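Local structure of hypothetical protein (Pseudomonas syringae pv. tomato, 2PAG) at residues Pro89-Gly94 and Trp125-Asp130; Cys75-Asp80 and Glu95-Val100; Glu58-Thr63 and Thr69-Val74. The protein is of unknown function but binds calcium and belongs to the SMI1/KNR4 family of the SUKH clan. All coordinates share one frame; numbering follows the deposited sequence.

Interaction 1: Pro89-Gly94 and Trp125-Asp130; sequences PICQDG and WHWARD
The six-membered ring of Trp127 is met obliquely by CB of Cys91 and CD1 of Ile90, two carbons on the same side of the ring plane, while the sulfur of Cys91 lies at the ring edge. Cys91 CB comes to 3.5 Å from Trp127 CZ2, and its SG stands 5.0 Å from the centroid of that ring, 74° off the normal, a sulfur-aromatic contact. Ile90 reaches the CE3 and CZ3 carbons, with CD1 4.0 Å from Trp127 CE3. Trp127 holds CG anti to the backbone N (chi1 178°), which sends the indole out from the helix toward the strand; this length is useful, because the CA atoms of Ile90 and Trp127 remain 9.6 Å apart. No hydrogen bond joins the two segments. A small, polarisable cysteine fits close against the indole, and the extended isoleucine fills in beside it with a methyl group. Tyr98 and Trp121 also set their rings against Trp127, Trp121 edge-to-face, and Pro59 touches it from a loop. Ile90 and Cys91 both face Tyr98 on the adjacent strand, so the residues that receive the tryptophan form a classic beta bulge, where helix 124-132 packs on an outermost strand of the antiparallel sheet.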
# COMPACT_ATOMS: atom_id res chain seq x y z
N PRO A 89 1.76 -3.67 5.60
CA PRO A 89 2.09 -2.31 5.17
C PRO A 89 1.48 -1.90 3.84
O PRO A 89 1.43 -2.70 2.91
CB PRO A 89 3.61 -2.32 5.09
CG PRO A 89 3.99 -3.33 6.13
CD PRO A 89 2.98 -4.43 5.91
N ILE A 90 0.99 -0.67 3.77
CA ILE A 90 0.47 -0.16 2.52
C ILE A 90 1.42 0.93 2.05
O ILE A 90 1.53 1.20 0.86
CB ILE A 90 -0.99 0.39 2.65
CG1 ILE A 90 -1.43 0.97 1.30
CG2 ILE A 90 -1.08 1.48 3.74
CD1 ILE A 90 -2.90 1.33 1.22
N CYS A 91 2.15 1.55 2.98
CA CYS A 91 3.08 2.58 2.56
C CYS A 91 4.13 2.94 3.60
O CYS A 91 3.82 3.27 4.73
CB CYS A 91 2.32 3.85 2.16
SG CYS A 91 3.36 5.16 1.45
N GLN A 92 5.39 2.86 3.19
CA GLN A 92 6.50 3.22 4.07
C GLN A 92 6.63 4.75 4.09
O GLN A 92 6.34 5.42 3.10
CB GLN A 92 7.80 2.61 3.54
CG GLN A 92 8.98 2.78 4.48
CD GLN A 92 10.28 2.29 3.86
OE1 GLN A 92 10.28 1.41 3.00
NE2 GLN A 92 11.40 2.86 4.32
N ASP A 93 7.04 5.29 5.23
CA ASP A 93 7.24 6.74 5.35
C ASP A 93 8.42 6.90 6.29
O ASP A 93 8.25 7.06 7.49
CB ASP A 93 6.00 7.43 5.92
CG ASP A 93 6.12 8.95 5.92
OD1 ASP A 93 7.01 9.48 5.22
OD2 ASP A 93 5.32 9.62 6.61
N GLY A 94 9.62 6.85 5.72
CA GLY A 94 10.82 6.95 6.53
C GLY A 94 10.97 5.62 7.26
O GLY A 94 11.07 4.57 6.62
N TRP A 125 -8.95 3.68 1.08
CA TRP A 125 -9.36 4.78 0.22
C TRP A 125 -9.37 6.11 0.99
O TRP A 125 -9.10 7.16 0.41
CB TRP A 125 -10.71 4.47 -0.41
CG TRP A 125 -10.60 3.38 -1.45
CD1 TRP A 125 -11.26 2.18 -1.47
CD2 TRP A 125 -9.75 3.38 -2.61
NE1 TRP A 125 -10.87 1.43 -2.56
CE2 TRP A 125 -9.95 2.15 -3.28
CE3 TRP A 125 -8.85 4.30 -3.15
CZ2 TRP A 125 -9.27 1.82 -4.46
CZ3 TRP A 125 -8.18 3.98 -4.33
CH2 TRP A 125 -8.39 2.74 -4.97
N HIS A 126 -9.67 6.06 2.29
CA HIS A 126 -9.64 7.29 3.09
C HIS A 126 -8.19 7.72 3.17
O HIS A 126 -7.86 8.91 3.08
CB HIS A 126 -10.14 7.03 4.52
CG HIS A 126 -11.62 6.93 4.63
ND1 HIS A 126 -12.32 5.79 4.28
CD2 HIS A 126 -12.55 7.82 5.06
CE1 HIS A 126 -13.61 5.99 4.48
NE2 HIS A 126 -13.77 7.21 4.96
N TRP A 127 -7.30 6.75 3.33
CA TRP A 127 -5.88 7.02 3.40
C TRP A 127 -5.38 7.59 2.07
O TRP A 127 -4.60 8.54 2.05
CB TRP A 127 -5.11 5.74 3.73
CG TRP A 127 -3.63 5.95 3.77
CD1 TRP A 127 -2.90 6.45 4.81
CD2 TRP A 127 -2.72 5.78 2.68
NE1 TRP A 127 -1.58 6.60 4.44
CE2 TRP A 127 -1.44 6.19 3.14
CE3 TRP A 127 -2.85 5.31 1.37
CZ2 TRP A 127 -0.31 6.15 2.32
CZ3 TRP A 127 -1.72 5.28 0.56
CH2 TRP A 127 -0.47 5.70 1.03
N ALA A 128 -5.83 7.01 0.97
CA ALA A 128 -5.40 7.48 -0.35
C ALA A 128 -5.85 8.91 -0.60
O ALA A 128 -5.10 9.73 -1.14
CB ALA A 128 -5.96 6.56 -1.43
N ARG A 129 -7.08 9.21 -0.19
CA ARG A 129 -7.66 10.54 -0.39
C ARG A 129 -7.13 11.58 0.58
O ARG A 129 -6.78 12.69 0.17
CB ARG A 129 -9.18 10.46 -0.24
CG ARG A 129 -9.89 11.79 -0.48
CD ARG A 129 -11.34 11.70 -0.07
NE ARG A 129 -11.48 11.59 1.38
CZ ARG A 129 -12.57 11.15 1.99
NH1 ARG A 129 -13.62 10.77 1.28
NH2 ARG A 129 -12.61 11.08 3.31
N ASP A 130 -7.05 11.22 1.85
CA ASP A 130 -6.63 12.16 2.88
C ASP A 130 -5.14 12.22 3.20
O ASP A 130 -4.69 13.17 3.85
CB ASP A 130 -7.45 11.92 4.15
CG ASP A 130 -8.96 11.95 3.88
OD1 ASP A 130 -9.38 12.69 2.96
OD2 ASP A 130 -9.72 11.25 4.58

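Interaction 2: Cys75-Asp80 and Glu95-Val100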
# COMPACT_ATOMS: atom_id res chain seq x y z
N CYS A 75 7.19 -5.96 3.65
CA CYS A 75 6.65 -6.67 4.80
C CYS A 75 7.78 -7.23 5.66
O CYS A 75 7.79 -7.07 6.88
CB CYS A 75 5.75 -7.83 4.36
SG CYS A 75 4.11 -7.32 3.81
N ALA A 76 8.73 -7.90 5.01
CA ALA A 76 9.86 -8.48 5.72
C ALA A 76 10.59 -7.42 6.53
O ALA A 76 10.91 -7.63 7.70
CB ALA A 76 10.81 -9.12 4.74
N THR A 77 10.85 -6.28 5.91
CA THR A 77 11.55 -5.18 6.57
C THR A 77 10.74 -4.62 7.73
O THR A 77 11.27 -4.42 8.82
CB THR A 77 11.86 -4.04 5.58
OG1 THR A 77 12.73 -4.51 4.55
CG2 THR A 77 12.51 -2.87 6.31
N ALA A 78 9.46 -4.38 7.50
CA ALA A 78 8.59 -3.82 8.53
C ALA A 78 8.38 -4.78 9.70
O ALA A 78 8.47 -4.37 10.86
CB ALA A 78 7.23 -3.43 7.92
N TRP A 79 8.10 -6.04 9.41
CA TRP A 79 7.87 -7.01 10.47
C TRP A 79 9.15 -7.23 11.28
O TRP A 79 9.08 -7.43 12.50
CB TRP A 79 7.35 -8.33 9.89
CG TRP A 79 5.97 -8.20 9.31
CD1 TRP A 79 4.98 -7.35 9.72
CD2 TRP A 79 5.42 -8.97 8.24
NE1 TRP A 79 3.84 -7.54 8.98
CE2 TRP A 79 4.08 -8.53 8.06
CE3 TRP A 79 5.91 -9.98 7.41
CZ2 TRP A 79 3.24 -9.08 7.08
CZ3 TRP A 79 5.07 -10.53 6.44
CH2 TRP A 79 3.75 -10.07 6.29
N ASP A 80 10.30 -7.20 10.62
CA ASP A 80 11.56 -7.37 11.34
C ASP A 80 11.84 -6.14 12.19
O ASP A 80 12.50 -6.24 13.23
CB ASP A 80 12.73 -7.60 10.37
CG ASP A 80 12.93 -9.06 10.02
OD1 ASP A 80 12.55 -9.93 10.84
OD2 ASP A 80 13.49 -9.35 8.94
N GLU A 95 10.98 5.67 8.58
CA GLU A 95 11.09 4.46 9.39
C GLU A 95 9.71 4.07 9.92
O GLU A 95 9.57 3.10 10.66
CB GLU A 95 12.05 4.68 10.57
CG GLU A 95 11.86 6.00 11.29
CD GLU A 95 12.58 6.04 12.63
OE1 GLU A 95 13.57 5.30 12.81
OE2 GLU A 95 12.16 6.83 13.51
N ASP A 96 8.69 4.83 9.53
CA ASP A 96 7.32 4.54 9.96
C ASP A 96 6.59 3.82 8.84
O ASP A 96 7.03 3.84 7.69
CB ASP A 96 6.57 5.82 10.33
CG ASP A 96 7.14 6.50 11.56
OD1 ASP A 96 7.83 5.84 12.37
OD2 ASP A 96 6.87 7.71 11.72
N TYR A 97 5.46 3.21 9.17
CA TYR A 97 4.69 2.48 8.17
C TYR A 97 3.19 2.61 8.32
O TYR A 97 2.65 2.44 9.41
CB TYR A 97 4.99 0.98 8.26
CG TYR A 97 6.36 0.56 7.82
CD1 TYR A 97 6.62 0.24 6.49
CD2 TYR A 97 7.41 0.49 8.73
CE1 TYR A 97 7.88 -0.15 6.07
CE2 TYR A 97 8.68 0.11 8.33
CZ TYR A 97 8.91 -0.21 7.00
OH TYR A 97 10.16 -0.59 6.59
N TYR A 98 2.52 2.93 7.22
CA TYR A 98 1.06 2.96 7.23
C TYR A 98 0.76 1.49 6.95
O TYR A 98 1.26 0.93 5.98
CB TYR A 98 0.53 3.87 6.11
CG TYR A 98 0.75 5.34 6.38
CD1 TYR A 98 -0.08 6.04 7.24
CD2 TYR A 98 1.79 6.03 5.75
CE1 TYR A 98 0.11 7.41 7.49
CE2 TYR A 98 1.99 7.40 5.99
CZ TYR A 98 1.14 8.08 6.85
OH TYR A 98 1.32 9.42 7.07
N CYS A 99 -0.02 0.86 7.83
CA CYS A 99 -0.34 -0.56 7.69
C CYS A 99 -1.83 -0.80 7.76
O CYS A 99 -2.56 -0.02 8.36
CB CYS A 99 0.33 -1.37 8.80
SG CYS A 99 2.10 -1.06 9.00
N VAL A 100 -2.26 -1.92 7.20
CA VAL A 100 -3.67 -2.26 7.16
C VAL A 100 -4.04 -3.46 8.02
O VAL A 100 -3.40 -4.52 7.95
CB VAL A 100 -4.10 -2.52 5.71
CG1 VAL A 100 -5.61 -2.60 5.62
CG2 VAL A 100 -3.56 -1.41 4.81
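With CG anti to its carbonyl carbon (chi1 -70°) and chi2 at -89°, Tyr97 turns the flat of its ring toward helix 71-81 and the methyl of Ala78. Ala78 CB lies 3.7 Å from the ring centroid and only 8° off the normal, a CH-pi contact almost over the middle of the face. The nearest ring atom is Tyr97 CZ, also 3.7 Å from Ala78 CB, and the other ring carbons are scarcely farther away. Alanine suits this position because a single methyl lets the aromatic face come close to the helix, the CA atoms of Ala78 and Tyr97 being 7.4 Å apart. This is helix-on-sheet packing, in which helix 71-81 lies against one face of the antiparallel sheet and Tyr97 projects from strand 96-100 to meet it. Val74 and Leu81 of the same helix also touch Tyr97, one turn to either side of Ala78, and Gln92 adds a contact from strand 88-93. Toward solvent, Thr77 crosses the end of the tyrosine at about a right angle, its CG2 3.3 Å from Tyr97 OH. The threonine hydroxyl is engaged within its own helix, where OG1 is hydrogen-bonded to Glu73 O.

Interaction 3: Glu58-Thr63 and Thr69-Val74; sequences EPVTVT and TYLPEV
This largely buried contact joins a loop to the start of helix 71-81 and the residues leading into it, through a single beta bridge with backbone bonds centred on Thr61 and apolar side chains lying beside them. Thr61 N donates to Thr69 O at 3.0 Å, and Leu71 N returns a bond to Thr61 O at 2.8 Å. Between those two bonds Tyr70 pairs with Thr61, the tyrosine holding the N-cap position of the helix. The threonine hydroxyls add a third link: Thr61 OG1 and Thr69 OG1 lie 2.7 Å apart and are hydrogen-bonded. Each OG1 sits between its own backbone N and carbonyl carbon (chi1 57° in Thr61, 58° in Thr69), which turns the two oxygens toward each other. Thr69 OG1 has a further partner in Ser67 OG, so this oxygen of a buried residue takes part in two hydrogen bonds. Branched aliphatic residues suit the apolar side: Val60 CG1 meets Leu71 CD1 at 3.9 Å and Val74 CG1 at 4.0 Å, and Val62 runs alongside Leu71. The Tyr70 ring presents its edge to Val62 O, 3.6 Å from CE1. Helix 24-34 adds Ile30 against Val62 and Tyr70, helix 40-49 adds Phe42 against Val60, and Val60 is tied by backbone to Ile90 of strand 88-93.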
# COMPACT_ATOMS: atom_id res chain seq x y z
N GLU A 58 5.35 6.75 -1.74
CA GLU A 58 5.36 5.68 -2.72
C GLU A 58 4.78 4.43 -2.07
O GLU A 58 5.48 3.68 -1.39
CB GLU A 58 6.78 5.39 -3.19
CG GLU A 58 7.44 6.51 -3.95
CD GLU A 58 8.85 6.14 -4.37
OE1 GLU A 58 9.74 6.14 -3.49
OE2 GLU A 58 9.06 5.82 -5.56
N PRO A 59 3.47 4.20 -2.26
CA PRO A 59 2.84 3.03 -1.66
C PRO A 59 3.39 1.71 -2.20
O PRO A 59 4.11 1.67 -3.20
CB PRO A 59 1.36 3.22 -1.98
CG PRO A 59 1.24 4.71 -2.19
CD PRO A 59 2.48 5.02 -2.97
N VAL A 60 3.04 0.62 -1.52
CA VAL A 60 3.50 -0.69 -1.93
C VAL A 60 2.98 -1.13 -3.29
O VAL A 60 1.91 -0.70 -3.76
CB VAL A 60 3.14 -1.77 -0.89
CG1 VAL A 60 3.81 -1.45 0.45
CG2 VAL A 60 1.64 -1.87 -0.72
N THR A 61 3.77 -1.99 -3.93
CA THR A 61 3.46 -2.53 -5.25
C THR A 61 3.72 -4.04 -5.23
O THR A 61 4.32 -4.56 -4.30
CB THR A 61 4.35 -1.88 -6.32
OG1 THR A 61 5.74 -2.07 -5.99
CG2 THR A 61 4.05 -0.40 -6.43
N VAL A 62 3.27 -4.73 -6.27
CA VAL A 62 3.47 -6.17 -6.32
C VAL A 62 3.94 -6.71 -7.67
O VAL A 62 4.07 -7.92 -7.83
CB VAL A 62 2.17 -6.93 -5.95
CG1 VAL A 62 1.70 -6.52 -4.56
CG2 VAL A 62 1.09 -6.65 -6.99
N THR A 63 4.22 -5.81 -8.61
CA THR A 63 4.62 -6.23 -9.96
C THR A 63 6.10 -6.21 -10.31
O THR A 63 6.51 -6.74 -11.35
CB THR A 63 3.87 -5.40 -11.02
OG1 THR A 63 4.22 -4.02 -10.87
CG2 THR A 63 2.35 -5.56 -10.87
N THR A 69 9.51 -0.88 -3.21
CA THR A 69 8.15 -0.87 -2.68
C THR A 69 7.49 -2.24 -2.83
O THR A 69 6.32 -2.41 -2.49
CB THR A 69 7.25 0.18 -3.38
OG1 THR A 69 7.20 -0.08 -4.79
CG2 THR A 69 7.79 1.59 -3.13
N TYR A 70 8.24 -3.21 -3.33
CA TYR A 70 7.74 -4.57 -3.52
C TYR A 70 7.18 -5.09 -2.19
O TYR A 70 7.93 -5.29 -1.23
CB TYR A 70 8.87 -5.47 -4.03
CG TYR A 70 8.43 -6.85 -4.43
CD1 TYR A 70 7.37 -7.04 -5.33
CD2 TYR A 70 9.07 -7.98 -3.93
CE1 TYR A 70 6.97 -8.32 -5.71
CE2 TYR A 70 8.68 -9.26 -4.31
CZ TYR A 70 7.63 -9.43 -5.20
OH TYR A 70 7.26 -10.70 -5.57
N LEU A 71 5.88 -5.35 -2.15
CA LEU A 71 5.22 -5.77 -0.91
C LEU A 71 5.90 -6.85 -0.06
O LEU A 71 6.04 -6.67 1.16
CB LEU A 71 3.76 -6.17 -1.19
CG LEU A 71 2.85 -6.38 0.03
CD1 LEU A 71 2.94 -5.18 0.98
CD2 LEU A 71 1.42 -6.57 -0.44
N PRO A 72 6.32 -7.97 -0.66
CA PRO A 72 6.96 -8.99 0.18
C PRO A 72 8.21 -8.48 0.89
O PRO A 72 8.46 -8.83 2.04
CB PRO A 72 7.26 -10.11 -0.81
CG PRO A 72 6.13 -9.98 -1.80
CD PRO A 72 6.09 -8.48 -2.02
N GLU A 73 9.00 -7.66 0.19
CA GLU A 73 10.22 -7.11 0.80
C GLU A 73 9.88 -6.04 1.84
O GLU A 73 10.53 -5.96 2.88
CB GLU A 73 11.14 -6.51 -0.27
CG GLU A 73 11.72 -7.51 -1.26
CD GLU A 73 12.85 -8.36 -0.69
OE1 GLU A 73 13.39 -9.21 -1.44
OE2 GLU A 73 13.21 -8.19 0.50
N VAL A 74 8.87 -5.22 1.57
CA VAL A 74 8.46 -4.19 2.52
C VAL A 74 7.93 -4.86 3.81
O VAL A 74 8.19 -4.39 4.91
CB VAL A 74 7.37 -3.26 1.92
CG1 VAL A 74 6.86 -2.30 2.97
CG2 VAL A 74 7.94 -2.47 0.75

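All three contacts are mostly buried, but interaction 2 reaches the surface at Thr77 and interaction 3 at Glu58. Interactions 1 and 2 hold neighbouring strands of one sheet, 88-93 and 96-100, and each sets a helix against it: 124-132 in the first, 71-81 in the second. Interaction 3 shares helix 71-81 with interaction 2, using its first turn, and its 58-63 loop runs beside strand 88-93 of interaction 1. The chemistry differs with the place in the fold: interactions 1 and 2 rest on an aromatic ring with no hydrogen bond across, whereas interaction 3, where a loop meets the start of a helix, adds backbone and hydroxyl bonds to its apolar packing.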